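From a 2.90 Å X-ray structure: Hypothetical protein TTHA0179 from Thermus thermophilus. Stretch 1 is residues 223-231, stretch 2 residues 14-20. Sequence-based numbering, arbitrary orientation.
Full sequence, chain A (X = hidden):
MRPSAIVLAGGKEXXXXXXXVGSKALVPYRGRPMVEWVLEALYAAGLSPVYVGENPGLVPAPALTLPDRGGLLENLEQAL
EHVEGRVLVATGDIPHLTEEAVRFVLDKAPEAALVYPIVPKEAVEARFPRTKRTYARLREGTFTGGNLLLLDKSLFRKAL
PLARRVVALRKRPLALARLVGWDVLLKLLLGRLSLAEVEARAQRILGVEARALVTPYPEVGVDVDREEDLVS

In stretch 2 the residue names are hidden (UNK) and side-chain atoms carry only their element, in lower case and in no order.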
# COMPACT_ATOMS: atom_id res chain seq x y z
N ASP A 223 8.47 -5.37 0.85
CA ASP A 223 9.10 -4.21 1.43
C ASP A 223 10.41 -4.59 2.13
O ASP A 223 10.80 -5.76 2.13
CB ASP A 223 8.16 -3.56 2.44
CG ASP A 223 7.79 -4.51 3.57
OD1 ASP A 223 7.18 -5.56 3.29
OD2 ASP A 223 8.12 -4.20 4.73
N VAL A 224 11.07 -3.60 2.71
CA VAL A 224 12.32 -3.80 3.43
C VAL A 224 12.05 -3.51 4.91
O VAL A 224 11.56 -2.43 5.25
CB VAL A 224 13.41 -2.86 2.91
CG1 VAL A 224 14.67 -3.03 3.71
CG2 VAL A 224 13.68 -3.13 1.43
N ASP A 225 12.38 -4.46 5.77
CA ASP A 225 12.15 -4.29 7.20
C ASP A 225 13.40 -4.33 8.07
O ASP A 225 13.37 -3.86 9.21
CB ASP A 225 11.17 -5.34 7.69
CG ASP A 225 9.77 -5.12 7.16
OD1 ASP A 225 9.17 -4.07 7.49
OD2 ASP A 225 9.26 -5.99 6.42
N ARG A 226 14.49 -4.88 7.54
CA ARG A 226 15.71 -4.97 8.32
C ARG A 226 16.95 -5.12 7.45
O ARG A 226 16.85 -5.26 6.23
CB ARG A 226 15.59 -6.14 9.29
CG ARG A 226 14.56 -5.93 10.43
CD ARG A 226 14.32 -7.28 11.17
NE ARG A 226 15.59 -7.96 11.49
CZ ARG A 226 15.72 -9.29 11.62
NH1 ARG A 226 16.91 -9.84 11.92
NH2 ARG A 226 14.64 -10.09 11.46
N GLU A 227 18.12 -5.11 8.08
CA GLU A 227 19.39 -5.21 7.37
C GLU A 227 19.52 -6.28 6.27
O GLU A 227 19.91 -5.95 5.15
CB GLU A 227 20.54 -5.36 8.37
CG GLU A 227 21.10 -4.04 8.87
CD GLU A 227 20.31 -3.46 10.02
OE1 GLU A 227 19.18 -3.93 10.26
OE2 GLU A 227 20.83 -2.52 10.67
N GLU A 228 19.21 -7.53 6.57
CA GLU A 228 19.33 -8.57 5.55
C GLU A 228 18.66 -8.13 4.26
O GLU A 228 19.14 -8.43 3.16
CB GLU A 228 18.69 -9.88 6.03
CG GLU A 228 19.57 -10.73 6.94
CD GLU A 228 19.92 -12.08 6.34
OE1 GLU A 228 19.32 -12.45 5.30
OE2 GLU A 228 20.79 -12.78 6.90
N ASP A 229 17.55 -7.42 4.41
CA ASP A 229 16.78 -6.93 3.27
C ASP A 229 17.62 -6.05 2.35
O ASP A 229 17.74 -6.32 1.16
CB ASP A 229 15.55 -6.15 3.76
CG ASP A 229 14.53 -7.03 4.46
OD1 ASP A 229 14.25 -8.13 3.94
OD2 ASP A 229 14.01 -6.63 5.52
N LEU A 230 18.20 -5.00 2.93
CA LEU A 230 19.02 -4.06 2.18
C LEU A 230 20.04 -4.72 1.26
O LEU A 230 20.42 -4.16 0.23
CB LEU A 230 19.73 -3.11 3.16
CG LEU A 230 18.90 -2.26 4.13
CD1 LEU A 230 19.82 -1.59 5.13
CD2 LEU A 230 18.12 -1.21 3.38
N VAL A 231 20.49 -5.92 1.61
CA VAL A 231 21.47 -6.64 0.80
C VAL A 231 20.84 -7.56 -0.26
O VAL A 231 20.83 -8.79 -0.07
CB VAL A 231 22.40 -7.48 1.71
CG1 VAL A 231 23.59 -7.97 0.91
CG2 VAL A 231 22.86 -6.65 2.89
N UNK A 14 12.83 2.27 14.59
CA UNK A 14 13.97 1.83 15.38
C UNK A 14 15.33 1.75 14.69
O UNK A 14 16.20 2.61 14.88
c UNK A 14 13.66 0.48 16.03
N UNK A 15 15.53 0.69 13.92
CA UNK A 15 16.80 0.47 13.24
C UNK A 15 17.16 1.58 12.28
O UNK A 15 18.32 1.79 11.98
n UNK A 15 13.68 -1.13 10.52
c UNK A 15 15.70 -1.02 11.49
c UNK A 15 14.60 -1.18 9.50
c UNK A 15 17.00 -1.15 9.25
c UNK A 15 14.40 -1.27 8.12
c UNK A 15 14.36 -1.03 11.71
c UNK A 15 15.52 -1.30 7.32
c UNK A 15 16.78 -0.88 12.51
c UNK A 15 15.88 -1.10 10.08
c UNK A 15 16.81 -1.24 7.87
N UNK A 16 16.15 2.32 11.84
CA UNK A 16 16.38 3.41 10.92
C UNK A 16 17.33 4.42 11.51
O UNK A 16 18.05 5.10 10.78
c UNK A 16 15.05 4.08 10.55
N UNK A 17 17.36 4.54 12.83
CA UNK A 17 18.26 5.51 13.43
C UNK A 17 19.66 4.96 13.51
O UNK A 17 20.60 5.67 13.87
c UNK A 17 16.64 8.12 15.42
c UNK A 17 16.49 6.77 14.74
o UNK A 17 17.51 8.91 15.01
c UNK A 17 17.76 5.94 14.81
o UNK A 17 15.87 8.37 16.38
N UNK A 18 19.80 3.68 13.18
CA UNK A 18 21.11 3.05 13.18
C UNK A 18 21.85 3.72 12.04
O UNK A 18 23.04 4.00 12.14
c UNK A 18 19.50 -2.58 14.95
c UNK A 18 21.02 1.55 12.90
c UNK A 18 20.64 -0.74 13.78
n UNK A 18 19.27 -3.24 16.08
c UNK A 18 20.80 0.72 14.13
n UNK A 18 18.90 -2.97 13.82
n UNK A 18 20.32 -1.54 14.96
N UNK A 19 21.11 3.99 10.97
CA UNK A 19 21.66 4.66 9.79
C UNK A 19 21.48 6.15 10.01
O UNK A 19 21.67 6.95 9.11
c UNK A 19 20.91 4.21 8.53
c UNK A 19 20.25 0.47 8.88
c UNK A 19 20.13 1.86 9.00
c UNK A 19 22.06 0.78 7.33
c UNK A 19 20.97 2.72 8.30
c UNK A 19 21.93 2.17 7.46
c UNK A 19 21.22 -0.06 8.04
N UNK A 20 21.12 6.49 11.25
CA UNK A 20 20.93 7.88 11.62
C UNK A 20 19.89 8.60 10.79
O UNK A 20 20.12 9.73 10.36

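Position 14 opens the stretch with a single side-chain carbon, and its CB stays 8.1 Å from the nearest atom of stretch 1, Asp225 O. One carbon and nothing beyond it identifies alanine, Ala14, whose O accepts a hydrogen bond from the N of position 17 (3.0 Å).

Position 15 is the bulkiest of the seven. One carbon leads into fused five- and six-membered rings holding eight carbons and one nitrogen, an indole, and the CA-to-CB bond points toward stretch 1. The rings pack against Val224, Asp225, Arg226, Glu227 and Leu230, with Arg226 CA over the face of the six-membered ring. The residue is tryptophan. With chi1 in the p well, the ring of Trp15 lies against the turn that precedes the helix. Arg226 CA sits 3.8 Å from the centroid of the six-membered ring, 10° off the ring normal, a CH-pi contact. Asp225 O comes within 3.0 Å of Trp15 NE1, but the angle is too poor for a hydrogen bond; NE1 is instead satisfied by a residue just outside the stretches. Val224 CG1 approaches CH2 of Trp15 at 4.1 Å, while Leu230 CD1 meets its CZ3 at the ring edge, also at 4.1 Å.

Position 16 again carries one carbon, pointing away from stretch 1 and making no contact with it: alanine, Ala16, buried.

At position 17 three carbons run in a chain, the third bearing two oxygens. A carboxylate at this length means glutamate, and Glu17 is exposed and out of reach of stretch 1.

Three carbons, a nitrogen, and then a carbon carrying two more nitrogens make up the side chain at position 18, a guanidinium group near the acid of Glu227. This is arginine. Arg18 NH1 lies 3.7 Å from Glu227 OE1, a long salt bridge.

Position 19 has one carbon and a six-carbon ring without a hydroxyl, which reaches Leu230 and the carboxylate of Glu227; this is phenylalanine. Phe19 CZ packs at 3.6 Å on Leu230 CD1, and its CE1 lies 3.5 Å from Glu227 OE2.

No side-chain atom follows CA at position 20, and phi is positive (58°), a conformation that favours glycine; Gly20 does not touch stretch 1.

No hydrogen bond crosses between the stretches, so the contact, burying 315 Å², rests chiefly on packing around Trp15 and Phe19, with the long salt bridge at Arg18 adding charge pairing. Within stretch 1, Asp229 OD2 accepts hydrogen bonds from Asp225 N and Arg226 N, both at 2.7 Å, tying the backbone that faces the indole to the first turn of the helix.

Stretch 2, residues 14-20: AWAERFG
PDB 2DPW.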